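Local structure of rubber oxygenase (Streptomyces sp., 5O1L) at residues R150-S155 against K162-K167; I145-R150 against Q224-V229; K243-R248 against T353-L358. The protein catalyses the oxidative cleavage of carbon-carbon double bonds in poly(cis-1,4-isoprene) with molecular oxygen, using one non-covalently bound b-type heme, in the first step of rubber degradation. All coordinates share one frame; numbering follows the deposited sequence. Where two conformers were deposited one is given.

All three contacts lie at helices or their ends, in a chain built without strands. Contacts 1 and 2 lie about 13 Å apart, centre to centre, and share helix 146-154: its first turn faces helix 224-244 in contact 2, and its last turn faces helix 161-169 in contact 1. Both border the heme and rest on an arginine, which grips a main-chain carbonyl in the buried contact 1 and a carboxylate in the partly buried contact 2. Contact 3 uses helix 224-244 too, but at its far end. Its nearest atoms are about 17 Å from those of contact 2. Also buried, though far from the heme, it relies on two tryptophans and a water.

Contact 1: R150-S155 against K162-K167; sequences RAVYYS and KDRIAK. With HEM (protoporphyrin IX containing Fe), chain C.
Arg164 reaches from helix 161-169 to the last turn of helix 146-154 and lays its guanidinium among the carbonyls there. Val152 O takes the bond from Arg164 NE at 3.1 Å, bent to 138° at the hydrogen, and NH2 of the same arginine adds a weak second one. Ser155 O sits over the centre of one guanidinium face, 3.3 Å from CZ of Arg164. This is the tight part, and a bend at chi3 (-55°) turns the group into it, while NH1 is held by Ala159 O. The two helices follow each other, joined by a short loop, and their shared edge borders the heme in a catalytic domain of the globin clan. Arg164 CD lies 3.3 Å from propionate oxygen O1D, and the positive charge is likely to favour both this carboxylate and the carbonyl-rich helix end. Ser155 OG bonds back to Ala151 O at 3.0 Å and touches the heme methyl CMD. Cutting Arg164 back to an alanine is likely to leave Val152 O and Ala159 O without guanidinium donors and to open a gap beside the propionate. Elsewhere the fit is slacker. Val152 CG1 comes only within 4.2 Å of Arg164 CB, and Tyr153 sets off away from Arg164, its side chain touching helix 298-313. The extended, partly exposed Lys167 lays CD 3.4 Å from O2A of the other propionate.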
loop_
_atom_site.group_PDB
_atom_site.type_symbol
_atom_site.label_atom_id
_atom_site.label_comp_id
_atom_site.label_asym_id
_atom_site.label_seq_id
_atom_site.Cartn_x
_atom_site.Cartn_y
_atom_site.Cartn_z
ATOM N N ARG A 150 -11.226 -9.602 0.994
ATOM C CA ARG A 150 -12.575 -9.813 0.457
ATOM C C ARG A 150 -12.934 -8.839 -0.614
ATOM O O ARG A 150 -13.484 -9.223 -1.635
ATOM C CB ARG A 150 -13.650 -9.831 1.546
ATOM C CG ARG A 150 -13.556 -11.056 2.415
ATOM C CD ARG A 150 -14.715 -11.189 3.374
ATOM N NE ARG A 150 -14.603 -12.516 3.944
ATOM C CZ ARG A 150 -14.276 -12.810 5.184
ATOM N NH1 ARG A 150 -14.061 -11.832 6.092
ATOM N NH2 ARG A 150 -14.207 -14.123 5.507
ATOM N N ALA A 151 -12.582 -7.568 -0.444
ATOM C CA ALA A 151 -12.872 -6.603 -1.482
ATOM C C ALA A 151 -12.167 -6.943 -2.787
ATOM O O ALA A 151 -12.757 -6.828 -3.855
ATOM C CB ALA A 151 -12.527 -5.161 -1.014
ATOM N N VAL A 152 -10.883 -7.287 -2.724
ATOM C CA VAL A 152 -10.150 -7.551 -3.915
ATOM C C VAL A 152 -10.688 -8.840 -4.559
ATOM O O VAL A 152 -10.852 -8.905 -5.777
ATOM C CB VAL A 152 -8.648 -7.644 -3.601
ATOM C CG1 VAL A 152 -7.862 -8.134 -4.798
ATOM C CG2 VAL A 152 -8.128 -6.247 -3.193
ATOM N N TYR A 153 -10.958 -9.831 -3.727
ATOM C CA TYR A 153 -11.405 -11.141 -4.230
ATOM C C TYR A 153 -12.723 -11.002 -4.952
ATOM O O TYR A 153 -12.918 -11.621 -5.995
ATOM C CB TYR A 153 -11.551 -12.123 -3.093
ATOM C CG TYR A 153 -11.899 -13.557 -3.514
ATOM C CD1 TYR A 153 -10.930 -14.499 -3.730
ATOM C CD2 TYR A 153 -13.218 -13.924 -3.611
ATOM C CE1 TYR A 153 -11.265 -15.790 -4.116
ATOM C CE2 TYR A 153 -13.579 -15.211 -4.005
ATOM C CZ TYR A 153 -12.610 -16.097 -4.250
ATOM O OH TYR A 153 -13.032 -17.359 -4.636
ATOM N N TYR A 154 -13.669 -10.274 -4.385
ATOM C CA TYR A 154 -15.029 -10.148 -4.964
ATOM C C TYR A 154 -15.215 -9.039 -5.960
ATOM O O TYR A 154 -16.274 -8.961 -6.575
ATOM C CB TYR A 154 -16.096 -10.040 -3.858
ATOM C CG TYR A 154 -16.178 -11.277 -3.008
ATOM C CD1 TYR A 154 -16.583 -12.507 -3.594
ATOM C CD2 TYR A 154 -15.969 -11.233 -1.666
ATOM C CE1 TYR A 154 -16.656 -13.642 -2.829
ATOM C CE2 TYR A 154 -16.039 -12.354 -0.890
ATOM C CZ TYR A 154 -16.452 -13.565 -1.487
ATOM O OH TYR A 154 -16.488 -14.680 -0.718
ATOM N N SER A 155 -14.209 -8.193 -6.212
ATOM C CA SER A 155 -14.365 -7.085 -7.205
ATOM C C SER A 155 -14.411 -7.630 -8.632
ATOM O O SER A 155 -13.619 -8.490 -8.957
ATOM C CB SER A 155 -13.226 -6.081 -7.049
ATOM O OG SER A 155 -13.690 -5.186 -6.123
ATOM N N LYS A 162 -5.310 -12.721 -11.110
ATOM C CA LYS A 162 -3.853 -12.670 -11.177
ATOM C C LYS A 162 -3.280 -11.225 -11.256
ATOM O O LYS A 162 -2.370 -10.841 -10.510
ATOM C CB LYS A 162 -3.358 -13.481 -12.378
ATOM C CG LYS A 162 -2.090 -14.247 -12.133
ATOM C CD LYS A 162 -2.003 -15.488 -12.993
ATOM C CE LYS A 162 -1.815 -15.092 -14.457
ATOM N NZ LYS A 162 -1.999 -16.268 -15.362
ATOM N N ASP A 163 -3.820 -10.455 -12.175
ATOM C CA ASP A 163 -3.464 -9.055 -12.344
ATOM C C ASP A 163 -3.779 -8.273 -11.094
ATOM O O ASP A 163 -2.976 -7.467 -10.679
ATOM C CB ASP A 163 -4.201 -8.501 -13.573
ATOM C CG ASP A 163 -3.616 -9.067 -14.896
ATOM O OD1 ASP A 163 -2.356 -9.131 -14.999
ATOM O OD2 ASP A 163 -4.388 -9.481 -15.819
ATOM N N ARG A 164 -4.928 -8.543 -10.462
ATOM C CA ARG A 164 -5.341 -7.814 -9.256
ATOM C C ARG A 164 -4.418 -8.005 -8.086
ATOM O O ARG A 164 -4.156 -7.035 -7.342
ATOM C CB ARG A 164 -6.768 -8.176 -8.823
ATOM C CG ARG A 164 -7.788 -7.694 -9.853
ATOM C CD ARG A 164 -9.205 -7.408 -9.318
ATOM N NE ARG A 164 -9.795 -8.540 -8.626
ATOM C CZ ARG A 164 -10.520 -9.520 -9.157
ATOM N NH1 ARG A 164 -10.845 -9.544 -10.422
ATOM N NH2 ARG A 164 -10.937 -10.495 -8.374
ATOM N N ILE A 165 -3.985 -9.239 -7.838
ATOM C CA ILE A 165 -3.152 -9.486 -6.669
ATOM C C ILE A 165 -1.726 -9.023 -6.931
ATOM O O ILE A 165 -1.068 -8.554 -5.987
ATOM C CB ILE A 165 -3.293 -10.953 -6.140
ATOM C CG1 ILE A 165 -2.922 -11.117 -4.641
ATOM C CG2 ILE A 165 -2.365 -11.838 -6.872
ATOM C CD1 ILE A 165 -3.688 -10.278 -3.597
ATOM N N ALA A 166 -1.256 -9.114 -8.161
ATOM C CA ALA A 166 0.037 -8.550 -8.545
ATOM C C ALA A 166 0.052 -7.063 -8.271
ATOM O O ALA A 166 1.019 -6.533 -7.654
ATOM C CB ALA A 166 0.349 -8.795 -10.012
ATOM N N LYS A 167 -1.037 -6.387 -8.628
ATOM C CA LYS A 167 -1.132 -4.923 -8.341
ATOM C C LYS A 167 -1.245 -4.611 -6.858
ATOM O O LYS A 167 -0.679 -3.623 -6.386
ATOM C CB LYS A 167 -2.235 -4.276 -9.119
ATOM C CG LYS A 167 -1.955 -4.272 -10.610
ATOM C CD LYS A 167 -3.197 -3.768 -11.317
ATOM C CE LYS A 167 -2.911 -3.704 -12.810
ATOM N NZ LYS A 167 -4.193 -3.439 -13.487
HETATM C CHA HEM C . -7.950 -0.417 -6.309
HETATM C CHB HEM C . -4.373 1.488 -3.835
HETATM C CHC HEM C . -6.759 0.678 0.236
HETATM C CHD HEM C . -9.782 -2.104 -2.195
HETATM C C1A HEM C . -6.819 0.215 -5.933
HETATM C C2A HEM C . -5.868 0.705 -6.905
HETATM C C3A HEM C . -4.840 1.204 -6.205
HETATM C C4A HEM C . -5.134 1.095 -4.850
HETATM C CMA HEM C . -3.597 1.788 -6.831
HETATM C CAA HEM C . -5.964 0.654 -8.449
HETATM C CBA HEM C . -5.484 -0.719 -8.956
HETATM C CGA HEM C . -5.157 -0.626 -10.402
HETATM O O1A HEM C . -6.156 -0.662 -11.130
HETATM O O2A HEM C . -3.928 -0.494 -10.778
HETATM C C1B HEM C . -4.735 1.467 -2.492
HETATM C C2B HEM C . -3.904 2.006 -1.471
HETATM C C3B HEM C . -4.534 1.829 -0.320
HETATM C C4B HEM C . -5.776 1.129 -0.608
HETATM C CMB HEM C . -2.561 2.684 -1.642
HETATM C CAB HEM C . -4.292 2.210 1.049
HETATM C CBB HEM C . -3.174 2.946 1.552
HETATM C C1C HEM C . -7.819 -0.164 -0.062
HETATM C C2C HEM C . -8.602 -0.822 0.970
HETATM C C3C HEM C . -9.461 -1.581 0.246
HETATM C C4C HEM C . -9.113 -1.421 -1.155
HETATM C CMC HEM C . -8.532 -0.578 2.449
HETATM C CAC HEM C . -10.500 -2.486 0.760
HETATM C CBC HEM C . -10.992 -2.651 2.052
HETATM C C1D HEM C . -9.529 -1.887 -3.525
HETATM C C2D HEM C . -10.325 -2.478 -4.618
HETATM C C3D HEM C . -9.833 -2.025 -5.765
HETATM C C4D HEM C . -8.748 -1.110 -5.402
HETATM C CMD HEM C . -11.403 -3.466 -4.371
HETATM C CAD HEM C . -10.302 -2.388 -7.195
HETATM C CBD HEM C . -9.569 -3.661 -7.600
HETATM C CGD HEM C . -10.071 -4.091 -8.983
HETATM O O1D HEM C . -9.227 -4.118 -9.906
HETATM O O2D HEM C . -11.268 -4.407 -9.225
HETATM N NA HEM C . -6.373 0.489 -4.680
HETATM N NB HEM C . -5.815 0.938 -1.903
HETATM N NC HEM C . -8.100 -0.545 -1.345
HETATM N ND HEM C . -8.641 -1.005 -4.047
HETATM FE FE HEM C . -7.263 -0.017 -2.995
#

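Contact 2: I145-R150 against Q224-V229; sequences IPRESR and QADIMV. With HEM (protoporphyrin IX containing Fe), chain C; IMD (imidazole), chain D; IMD (imidazole), chain E.
A salt bridge backed by a small apolar contact joins Arg147 and Ile145, at the start of helix 146-154, to Asp226 and Val229 in the opening turns of helix 224-244, beside the heme. Arg147 NH1 donates to Asp226 OD1 at 2.9 Å, nearly straight at 163°. The oxygen lies in the guanidinium plane and is met on its syn side. The side chains cross at about a right angle, with their planes 78° apart, and OD2 is used elsewhere, so a single NH1 to OD1 bond carries the bridge. Arg147 CD also packs 3.2 Å from Asp226 OD1. Both partners have further ties: Glu52 forms a second salt bridge with Arg147 NH1, while Asp226 OD2 is bonded by Gln218 and by the backbone N of Ser223. Nearby, Ile145 CG2 meets Val229 CG1 at 4.3 Å.

In this all-helical heme domain the paired helix starts wall one part of the cofactor pocket. Asp226 O stands 3.3 Å from heme methyl CMC, and Arg147 O is 3.6 Å from the vinyl carbon CBC. Glu148, next to Arg147, has CG anti to its own N (chi1 -174°) and an extended chain, which carries its carboxylate over the heme. There Glu148 OE2 accepts a bond at 2.8 Å from N1 of an imidazole whose N3 binds the iron at 2.1 Å. A second imidazole sits unusually close to this oxygen, and OE1 is tied to Thr230. Both imidazoles probably come from the crystallisation liquor. On the protein side the iron's axial ligand is inferred to be His198.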
loop_
_atom_site.group_PDB
_atom_site.type_symbol
_atom_site.label_atom_id
_atom_site.label_comp_id
_atom_site.label_asym_id
_atom_site.label_seq_id
_atom_site.Cartn_x
_atom_site.Cartn_y
_atom_site.Cartn_z
ATOM N N ILE A 145 -5.505 -9.528 5.863
ATOM C CA ILE A 145 -6.420 -8.406 6.197
ATOM C C ILE A 145 -7.779 -8.703 5.589
ATOM O O ILE A 145 -7.946 -8.636 4.380
ATOM C CB ILE A 145 -5.872 -7.062 5.665
ATOM C CG1 ILE A 145 -4.514 -6.759 6.293
ATOM C CG2 ILE A 145 -6.878 -5.967 6.040
ATOM C CD1 ILE A 145 -3.832 -5.532 5.682
ATOM N N PRO A 146 -8.763 -9.116 6.418
ATOM C CA PRO A 146 -9.961 -9.725 5.811
ATOM C C PRO A 146 -10.711 -8.805 4.884
ATOM O O PRO A 146 -11.099 -9.213 3.769
ATOM C CB PRO A 146 -10.773 -10.099 7.036
ATOM C CG PRO A 146 -9.807 -10.421 8.075
ATOM C CD PRO A 146 -8.721 -9.345 7.867
ATOM N N ARG A 147 -10.866 -7.522 5.244
ATOM C CA ARG A 147 -11.621 -6.636 4.393
ATOM C C ARG A 147 -10.964 -6.307 3.077
ATOM O O ARG A 147 -11.646 -6.182 2.073
ATOM C CB ARG A 147 -11.939 -5.350 5.121
ATOM C CG ARG A 147 -13.005 -5.553 6.152
ATOM C CD ARG A 147 -13.288 -4.290 6.876
ATOM N NE ARG A 147 -14.482 -4.457 7.745
ATOM C CZ ARG A 147 -14.880 -3.545 8.614
ATOM N NH1 ARG A 147 -14.234 -2.413 8.764
ATOM N NH2 ARG A 147 -15.964 -3.758 9.333
ATOM N N GLU A 148 -9.628 -6.167 3.091
ATOM C CA GLU A 148 -8.941 -5.894 1.870
ATOM C C GLU A 148 -9.017 -7.159 1.008
ATOM O O GLU A 148 -9.273 -7.047 -0.197
ATOM C CB GLU A 148 -7.497 -5.471 2.200
ATOM C CG GLU A 148 -6.711 -5.005 0.972
ATOM C CD GLU A 148 -5.279 -4.644 1.249
ATOM O OE1 GLU A 148 -4.939 -4.378 2.386
ATOM O OE2 GLU A 148 -4.522 -4.727 0.247
ATOM N N SER A 149 -8.740 -8.336 1.605
ATOM C CA SER A 149 -8.779 -9.588 0.828
ATOM C C SER A 149 -10.160 -9.811 0.221
ATOM O O SER A 149 -10.239 -10.149 -0.973
ATOM C CB SER A 149 -8.440 -10.780 1.673
ATOM O OG SER A 149 -7.063 -10.719 2.090
ATOM N N ARG A 150 -11.226 -9.602 0.994
ATOM C CA ARG A 150 -12.575 -9.813 0.457
ATOM C C ARG A 150 -12.934 -8.839 -0.614
ATOM O O ARG A 150 -13.484 -9.223 -1.635
ATOM C CB ARG A 150 -13.650 -9.831 1.546
ATOM C CG ARG A 150 -13.556 -11.056 2.415
ATOM C CD ARG A 150 -14.715 -11.189 3.374
ATOM N NE ARG A 150 -14.603 -12.516 3.944
ATOM C CZ ARG A 150 -14.276 -12.810 5.184
ATOM N NH1 ARG A 150 -14.061 -11.832 6.092
ATOM N NH2 ARG A 150 -14.207 -14.123 5.507
ATOM N N GLN A 224 -12.681 4.915 5.664
ATOM C CA GLN A 224 -11.464 5.647 6.064
ATOM C C GLN A 224 -10.629 4.766 6.984
ATOM O O GLN A 224 -9.389 4.739 6.890
ATOM C CB GLN A 224 -11.826 6.934 6.808
ATOM C CG GLN A 224 -12.528 7.989 5.947
ATOM C CD GLN A 224 -11.585 8.838 5.177
ATOM O OE1 GLN A 224 -11.844 9.181 3.998
ATOM N NE2 GLN A 224 -10.464 9.135 5.762
ATOM N N ALA A 225 -11.291 4.125 7.952
ATOM C CA ALA A 225 -10.587 3.240 8.889
ATOM C C ALA A 225 -9.895 2.110 8.138
ATOM O O ALA A 225 -8.732 1.769 8.421
ATOM C CB ALA A 225 -11.559 2.691 9.955
ATOM N N ASP A 226 -10.591 1.514 7.179
ATOM C CA ASP A 226 -10.022 0.457 6.398
ATOM C C ASP A 226 -8.745 0.918 5.599
ATOM O O ASP A 226 -7.711 0.217 5.577
ATOM C CB ASP A 226 -11.038 -0.100 5.375
ATOM C CG ASP A 226 -12.262 -0.773 5.999
ATOM O OD1 ASP A 226 -12.105 -1.365 7.074
ATOM O OD2 ASP A 226 -13.283 -0.837 5.255
ATOM N N ILE A 227 -8.830 2.113 5.059
ATOM C CA ILE A 227 -7.701 2.662 4.304
ATOM C C ILE A 227 -6.501 2.788 5.258
ATOM O O ILE A 227 -5.358 2.427 4.893
ATOM C CB ILE A 227 -8.025 3.953 3.579
ATOM C CG1 ILE A 227 -9.161 3.737 2.567
ATOM C CG2 ILE A 227 -6.773 4.564 2.927
ATOM C CD1 ILE A 227 -9.640 5.017 1.966
ATOM N N MET A 228 -6.750 3.307 6.453
ATOM C CA MET A 228 -5.653 3.472 7.427
ATOM C C MET A 228 -5.060 2.161 7.927
ATOM O O MET A 228 -3.879 2.059 8.144
ATOM C CB MET A 228 -6.062 4.412 8.554
ATOM C CG MET A 228 -6.112 5.826 8.092
ATOM S SD MET A 228 -4.599 6.468 7.299
ATOM C CE MET A 228 -3.436 6.093 8.491
ATOM N N VAL A 229 -5.891 1.127 8.052
ATOM C CA VAL A 229 -5.355 -0.196 8.336
ATOM C C VAL A 229 -4.350 -0.611 7.310
ATOM O O VAL A 229 -3.232 -1.092 7.604
ATOM C CB VAL A 229 -6.517 -1.225 8.520
ATOM C CG1 VAL A 229 -5.940 -2.624 8.573
ATOM C CG2 VAL A 229 -7.319 -0.909 9.737
HETATM C CHA HEM C . -7.950 -0.417 -6.309
HETATM C CHB HEM C . -4.373 1.488 -3.835
HETATM C CHC HEM C . -6.759 0.678 0.236
HETATM C CHD HEM C . -9.782 -2.104 -2.195
HETATM C C1A HEM C . -6.819 0.215 -5.933
HETATM C C2A HEM C . -5.868 0.705 -6.905
HETATM C C3A HEM C . -4.840 1.204 -6.205
HETATM C C4A HEM C . -5.134 1.095 -4.850
HETATM C CMA HEM C . -3.597 1.788 -6.831
HETATM C CAA HEM C . -5.964 0.654 -8.449
HETATM C CBA HEM C . -5.484 -0.719 -8.956
HETATM C CGA HEM C . -5.157 -0.626 -10.402
HETATM O O1A HEM C . -6.156 -0.662 -11.130
HETATM O O2A HEM C . -3.928 -0.494 -10.778
HETATM C C1B HEM C . -4.735 1.467 -2.492
HETATM C C2B HEM C . -3.904 2.006 -1.471
HETATM C C3B HEM C . -4.534 1.829 -0.320
HETATM C C4B HEM C . -5.776 1.129 -0.608
HETATM C CMB HEM C . -2.561 2.684 -1.642
HETATM C CAB HEM C . -4.292 2.210 1.049
HETATM C CBB HEM C . -3.174 2.946 1.552
HETATM C C1C HEM C . -7.819 -0.164 -0.062
HETATM C C2C HEM C . -8.602 -0.822 0.970
HETATM C C3C HEM C . -9.461 -1.581 0.246
HETATM C C4C HEM C . -9.113 -1.421 -1.155
HETATM C CMC HEM C . -8.532 -0.578 2.449
HETATM C CAC HEM C . -10.500 -2.486 0.760
HETATM C CBC HEM C . -10.992 -2.651 2.052
HETATM C C1D HEM C . -9.529 -1.887 -3.525
HETATM C C2D HEM C . -10.325 -2.478 -4.618
HETATM C C3D HEM C . -9.833 -2.025 -5.765
HETATM C C4D HEM C . -8.748 -1.110 -5.402
HETATM C CMD HEM C . -11.403 -3.466 -4.371
HETATM C CAD HEM C . -10.302 -2.388 -7.195
HETATM C CBD HEM C . -9.569 -3.661 -7.600
HETATM C CGD HEM C . -10.071 -4.091 -8.983
HETATM O O1D HEM C . -9.227 -4.118 -9.906
HETATM O O2D HEM C . -11.268 -4.407 -9.225
HETATM N NA HEM C . -6.373 0.489 -4.680
HETATM N NB HEM C . -5.815 0.938 -1.903
HETATM N NC HEM C . -8.100 -0.545 -1.345
HETATM N ND HEM C . -8.641 -1.005 -4.047
HETATM FE FE HEM C . -7.263 -0.017 -2.995
HETATM N N1 IMD D . -5.331 -3.586 -2.159
HETATM C C2 IMD D . -5.810 -2.381 -1.816
HETATM N N3 IMD D . -6.167 -1.795 -2.933
HETATM C C4 IMD D . -5.966 -2.633 -3.988
HETATM C C5 IMD D . -5.419 -3.767 -3.477
HETATM N N1 IMD E . -2.090 -4.163 0.561
HETATM C C2 IMD E . -1.043 -4.314 -0.282
HETATM N N3 IMD E . 0.088 -4.233 0.430
HETATM C C4 IMD E . -0.274 -4.021 1.724
HETATM C C5 IMD E . -1.655 -3.985 1.815
#

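Contact 3: K243-R248 against T353-L358; sequences KQWGVR and TAWPLL
Trp355 meets Trp245 edge-on, its five-membered ring driven toward the face of the other indole. The leading atom is Trp355 NE1, 3.4 Å from Trp245 CD2, with its N-H aimed at the pi surface. Trp355 CD1 follows, 3.8 Å from Trp245 CD2. Centroids 4.5 Å apart and planes at 78° make this a T-shaped pair, in which the indole N-H is likely to gain from the electron-rich face that it approaches. Trp355 throws its ring out from helix 345-362 toward Trp245 by holding CG anti to N (chi1 -180°). The pair belongs to a larger aromatic group: Phe326 packs edge-to-face with Trp355, Tyr329 lies nearly parallel to Trp245, and Tyr129 touches both tryptophans.

Pro356 comes next, at the closest backbone approach, with its CA 5.6 Å from the CA of Trp245. Helix 345-362 is kinked here, since Pro356 has no N-H to give and Leu357 N makes only a weak bond, to Ala354 O. Across from it helix 224-244 comes to its end in a Schellman motif. Gly246 takes the positive phi (80°) that suits a glycine, and the chain then turns away. The two backbones are joined through a water, which donates 2.8 Å bonds to both Trp245 O and Pro356 O, so that each carbonyl beside the kink and the helix end has a partner. Beyond the kink, Leu358 N bonds back to Ala354 O at 3.1 Å and the helix resumes, while Leu358 itself packs against helix 373-393.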
loop_
_atom_site.group_PDB
_atom_site.type_symbol
_atom_site.label_atom_id
_atom_site.label_comp_id
_atom_site.label_asym_id
_atom_site.label_seq_id
_atom_site.Cartn_x
_atom_site.Cartn_y
_atom_site.Cartn_z
ATOM N N LYS A 243 14.219 -0.746 10.407
ATOM C CA LYS A 243 14.957 -0.424 11.621
ATOM C C LYS A 243 15.371 -1.721 12.254
ATOM O O LYS A 243 16.564 -1.810 12.700
ATOM C CB LYS A 243 14.179 0.505 12.561
ATOM C CG LYS A 243 14.083 1.893 11.992
ATOM C CD LYS A 243 13.206 2.831 12.792
ATOM C CE LYS A 243 13.561 4.268 12.548
ATOM N NZ LYS A 243 12.645 5.119 13.365
ATOM N N GLN A 244 14.502 -2.723 12.327
ATOM C CA GLN A 244 14.834 -3.997 12.986
ATOM C C GLN A 244 16.018 -4.655 12.294
ATOM O O GLN A 244 16.886 -5.251 12.951
ATOM C CB GLN A 244 13.661 -4.970 12.976
ATOM C CG GLN A 244 13.874 -6.251 13.768
ATOM C CD GLN A 244 12.733 -7.252 13.570
ATOM O OE1 GLN A 244 11.686 -6.933 12.977
ATOM N NE2 GLN A 244 12.951 -8.489 13.992
ATOM N N TRP A 245 16.086 -4.576 10.978
ATOM C CA TRP A 245 17.171 -5.171 10.177
ATOM C C TRP A 245 18.463 -4.428 10.245
ATOM O O TRP A 245 19.463 -4.944 9.701
ATOM C CB TRP A 245 16.733 -5.255 8.701
ATOM C CG TRP A 245 15.674 -6.246 8.381
ATOM C CD1 TRP A 245 15.187 -7.215 9.172
ATOM C CD2 TRP A 245 15.025 -6.382 7.144
ATOM N NE1 TRP A 245 14.244 -7.918 8.502
ATOM C CE2 TRP A 245 14.134 -7.449 7.241
ATOM C CE3 TRP A 245 15.092 -5.690 5.935
ATOM C CZ2 TRP A 245 13.325 -7.844 6.140
ATOM C CZ3 TRP A 245 14.303 -6.077 4.870
ATOM C CH2 TRP A 245 13.457 -7.167 4.988
ATOM N N GLY A 246 18.507 -3.266 10.838
ATOM C CA GLY A 246 19.693 -2.440 10.885
ATOM C C GLY A 246 19.963 -1.645 9.667
ATOM O O GLY A 246 21.051 -1.127 9.446
ATOM N N VAL A 247 18.951 -1.425 8.853
ATOM C CA VAL A 247 19.115 -0.437 7.835
ATOM C C VAL A 247 19.394 0.925 8.507
ATOM O O VAL A 247 18.729 1.231 9.549
ATOM C CB VAL A 247 17.837 -0.376 6.932
ATOM C CG1 VAL A 247 17.934 0.759 5.923
ATOM C CG2 VAL A 247 17.565 -1.721 6.314
ATOM N N ARG A 248 20.289 1.722 7.919
ATOM C CA ARG A 248 20.594 3.033 8.508
ATOM C C ARG A 248 19.508 4.025 8.140
ATOM O O ARG A 248 19.343 4.425 7.000
ATOM C CB ARG A 248 21.986 3.503 8.140
ATOM C CG ARG A 248 23.093 2.562 8.658
ATOM C CD ARG A 248 22.998 1.951 10.110
ATOM N NE ARG A 248 23.529 2.932 11.065
ATOM C CZ ARG A 248 23.367 2.908 12.390
ATOM N NH1 ARG A 248 23.848 3.922 13.137
ATOM N NH2 ARG A 248 22.724 1.912 12.992
ATOM N N THR A 353 20.272 -15.330 11.114
ATOM C CA THR A 353 21.638 -15.148 11.552
ATOM C C THR A 353 22.449 -14.273 10.626
ATOM O O THR A 353 23.380 -13.591 11.092
ATOM C CB THR A 353 22.384 -16.432 11.965
ATOM O OG1 THR A 353 22.620 -17.258 10.878
ATOM C CG2 THR A 353 21.510 -17.179 12.885
ATOM N N ALA A 354 22.169 -14.285 9.321
ATOM C CA ALA A 354 23.085 -13.627 8.395
ATOM C C ALA A 354 22.490 -12.459 7.642
ATOM O O ALA A 354 23.254 -11.613 7.152
ATOM C CB ALA A 354 23.623 -14.624 7.385
ATOM N N TRP A 355 21.179 -12.340 7.527
ATOM C CA TRP A 355 20.637 -11.203 6.790
ATOM C C TRP A 355 21.060 -9.877 7.426
ATOM O O TRP A 355 21.436 -8.975 6.679
ATOM C CB TRP A 355 19.101 -11.264 6.682
ATOM C CG TRP A 355 18.445 -10.116 5.927
ATOM C CD1 TRP A 355 17.637 -9.098 6.428
ATOM C CD2 TRP A 355 18.496 -9.927 4.512
ATOM N NE1 TRP A 355 17.269 -8.316 5.400
ATOM C CE2 TRP A 355 17.729 -8.805 4.209
ATOM C CE3 TRP A 355 19.077 -10.634 3.481
ATOM C CZ2 TRP A 355 17.573 -8.338 2.899
ATOM C CZ3 TRP A 355 18.922 -10.152 2.128
ATOM C CH2 TRP A 355 18.210 -9.004 1.892
ATOM N N PRO A 356 21.108 -9.776 8.759
ATOM C CA PRO A 356 21.579 -8.471 9.311
ATOM C C PRO A 356 23.037 -8.198 8.965
ATOM O O PRO A 356 23.434 -7.035 8.965
ATOM C CB PRO A 356 21.361 -8.625 10.800
ATOM C CG PRO A 356 20.408 -9.744 10.988
ATOM C CD PRO A 356 20.498 -10.634 9.786
ATOM N N LEU A 357 23.833 -9.224 8.684
ATOM C CA LEU A 357 25.218 -9.012 8.271
ATOM C C LEU A 357 25.286 -8.484 6.879
ATOM O O LEU A 357 26.107 -7.611 6.585
ATOM C CB LEU A 357 26.066 -10.290 8.400
ATOM C CG LEU A 357 26.091 -10.880 9.821
ATOM C CD1 LEU A 357 26.704 -12.248 9.742
ATOM C CD2 LEU A 357 26.865 -9.896 10.683
ATOM N N LEU A 358 24.414 -8.995 6.017
ATOM C CA LEU A 358 24.379 -8.480 4.636
ATOM C C LEU A 358 23.955 -7.028 4.689
ATOM O O LEU A 358 24.500 -6.192 3.997
ATOM C CB LEU A 358 23.404 -9.259 3.811
ATOM C CG LEU A 358 24.055 -10.367 2.973
ATOM C CD1 LEU A 358 24.507 -11.471 3.839
ATOM C CD2 LEU A 358 23.160 -10.889 1.842
HETATM O O HOH W 1 22.170 -5.119 10.492
#